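Local atomic coordinates of carboxypeptidase D (Drosophila melanogaster, PDB entry 3MN8), a protein that cuts arginine or lysine from the C-terminal end of peptides and proteins, using zinc, and so processes growth factors, peptide hormones and neuropeptides. Residues K95-M100 / A199-W204. Residues are numbered along the deposited sequence; the frame is centred on the assembly and turned at random.
Sequences KYIANM and AALVNW
Trp204 meets Lys95 and Ile97 through the six-membered part of its indole. Its CG lies anti to the backbone N (chi1 -168°), and the ring reaches from the helix to the strand. Lys95 CB approaches the ring obliquely, 3.8 Å from Trp204 CH2. Ile97 CD1 sits near the ring plane, at the edge, 4.3 Å from Trp204 CZ3. Ile97 also touches Leu201: its CG1 is 4.2 Å from Leu201 CD2, one methyl of the leucine. No hydrogen bond joins the two segments.

Helix 196-205 packs here on strand 93-97, an inner strand of the mixed eight-stranded sheet of the M14 carboxypeptidase domain. The axes of strand 95-97 and helix 199-204 run nearly antiparallel (168°), 12.8 Å apart at their closest.

The bent chain of Lys95 runs past the indole, and its NZ hydrogen-bonds Asn293 OD1. Phe210 makes a cation-pi contact with Lys95 and an edge-to-face contact with Trp204. Beyond the strand the chain leads to the zinc ligands His101 and Glu104; the zinc ion is about 11 Å from the side chain of Ile97.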
loop_
_atom_site.group_PDB
_atom_site.type_symbol
_atom_site.label_atom_id
_atom_site.label_comp_id
_atom_site.label_asym_id
_atom_site.label_seq_id
_atom_site.Cartn_x
_atom_site.Cartn_y
_atom_site.Cartn_z
ATOM N N LYS A 95 -3.965 2.253 -0.083
ATOM C CA LYS A 95 -3.006 3.288 -0.485
ATOM C C LYS A 95 -1.824 2.763 -1.305
ATOM O O LYS A 95 -1.378 1.623 -1.141
ATOM C CB LYS A 95 -2.494 4.067 0.729
ATOM C CG LYS A 95 -1.687 3.249 1.720
ATOM C CD LYS A 95 -2.237 3.444 3.131
ATOM C CE LYS A 95 -1.136 3.314 4.178
ATOM N NZ LYS A 95 -0.335 2.065 4.070
ATOM N N TYR A 96 -1.338 3.610 -2.202
ATOM C CA TYR A 96 -0.077 3.373 -2.899
ATOM C C TYR A 96 0.886 4.521 -2.591
ATOM O O TYR A 96 0.549 5.694 -2.797
ATOM C CB TYR A 96 -0.298 3.289 -4.409
ATOM C CG TYR A 96 -0.673 1.914 -4.902
ATOM C CD1 TYR A 96 -0.387 0.783 -4.147
ATOM C CD2 TYR A 96 -1.303 1.741 -6.134
ATOM C CE1 TYR A 96 -0.710 -0.477 -4.603
ATOM C CE2 TYR A 96 -1.638 0.480 -6.597
ATOM C CZ TYR A 96 -1.341 -0.629 -5.820
ATOM O OH TYR A 96 -1.666 -1.900 -6.241
ATOM N N ILE A 97 2.070 4.211 -2.074
ATOM C CA ILE A 97 3.055 5.274 -1.901
ATOM C C ILE A 97 4.249 5.019 -2.805
ATOM O O ILE A 97 4.565 3.866 -3.104
ATOM C CB ILE A 97 3.511 5.477 -0.432
ATOM C CG1 ILE A 97 2.328 5.836 0.490
ATOM C CG2 ILE A 97 4.516 6.613 -0.371
ATOM C CD1 ILE A 97 1.598 4.668 1.083
ATOM N N ALA A 98 4.898 6.092 -3.250
ATOM C CA ALA A 98 6.087 5.970 -4.081
ATOM C C ALA A 98 7.183 6.959 -3.674
ATOM O O ALA A 98 6.980 7.826 -2.829
ATOM C CB ALA A 98 5.717 6.161 -5.531
ATOM N N ASN A 99 8.351 6.802 -4.282
ATOM C CA ASN A 99 9.425 7.782 -4.192
ATOM C C ASN A 99 9.842 8.178 -2.781
ATOM O O ASN A 99 10.195 9.342 -2.548
ATOM C CB ASN A 99 9.066 9.044 -4.981
ATOM C CG ASN A 99 10.272 9.934 -5.231
ATOM O OD1 ASN A 99 10.272 11.112 -4.888
ATOM N ND2 ASN A 99 11.314 9.362 -5.815
ATOM N N MET A 100 9.818 7.228 -1.845
ATOM C CA MET A 100 10.259 7.545 -0.490
ATOM C C MET A 100 11.760 7.758 -0.508
ATOM O O MET A 100 12.295 8.612 0.202
ATOM C CB MET A 100 9.851 6.467 0.514
ATOM C CG MET A 100 10.726 5.233 0.535
ATOM S SD MET A 100 10.155 4.089 1.804
ATOM C CE MET A 100 9.936 5.214 3.182
ATOM N N ALA A 199 6.794 11.407 10.182
ATOM C CA ALA A 199 5.720 11.790 11.097
ATOM C C ALA A 199 4.387 11.935 10.371
ATOM O O ALA A 199 3.369 11.433 10.827
ATOM C CB ALA A 199 6.073 13.096 11.828
ATOM N N ALA A 200 4.399 12.636 9.244
ATOM C CA ALA A 200 3.195 12.845 8.459
ATOM C C ALA A 200 2.549 11.514 8.106
ATOM O O ALA A 200 1.345 11.315 8.285
ATOM C CB ALA A 200 3.525 13.621 7.184
ATOM N N LEU A 201 3.356 10.594 7.606
ATOM C CA LEU A 201 2.834 9.322 7.145
ATOM C C LEU A 201 2.411 8.436 8.296
ATOM O O LEU A 201 1.410 7.722 8.217
ATOM C CB LEU A 201 3.856 8.612 6.254
ATOM C CG LEU A 201 3.525 8.976 4.811
ATOM C CD1 LEU A 201 4.262 10.239 4.390
ATOM C CD2 LEU A 201 3.793 7.815 3.875
ATOM N N VAL A 202 3.185 8.471 9.371
ATOM C CA VAL A 202 2.796 7.742 10.561
ATOM C C VAL A 202 1.374 8.140 10.926
ATOM O O VAL A 202 0.501 7.287 11.067
ATOM C CB VAL A 202 3.732 8.045 11.730
ATOM C CG1 VAL A 202 3.106 7.574 13.041
ATOM C CG2 VAL A 202 5.099 7.391 11.486
ATOM N N ASN A 203 1.153 9.446 11.044
ATOM C CA ASN A 203 -0.132 10.000 11.441
ATOM C C ASN A 203 -1.227 9.531 10.529
ATOM O O ASN A 203 -2.335 9.209 10.960
ATOM C CB ASN A 203 -0.089 11.525 11.366
ATOM C CG ASN A 203 0.375 12.155 12.650
ATOM O OD1 ASN A 203 0.957 11.494 13.522
ATOM N ND2 ASN A 203 0.115 13.452 12.786
ATOM N N TRP A 204 -0.903 9.519 9.247
ATOM C CA TRP A 204 -1.861 9.164 8.226
ATOM C C TRP A 204 -2.218 7.698 8.337
ATOM O O TRP A 204 -3.392 7.327 8.429
ATOM C CB TRP A 204 -1.277 9.479 6.854
ATOM C CG TRP A 204 -2.267 9.413 5.757
ATOM C CD1 TRP A 204 -3.507 9.985 5.736
ATOM C CD2 TRP A 204 -2.108 8.743 4.493
ATOM N NE1 TRP A 204 -4.138 9.699 4.541
ATOM C CE2 TRP A 204 -3.299 8.940 3.762
ATOM C CE3 TRP A 204 -1.081 7.990 3.916
ATOM C CZ2 TRP A 204 -3.486 8.411 2.484
ATOM C CZ3 TRP A 204 -1.271 7.468 2.652
ATOM C CH2 TRP A 204 -2.461 7.681 1.950
#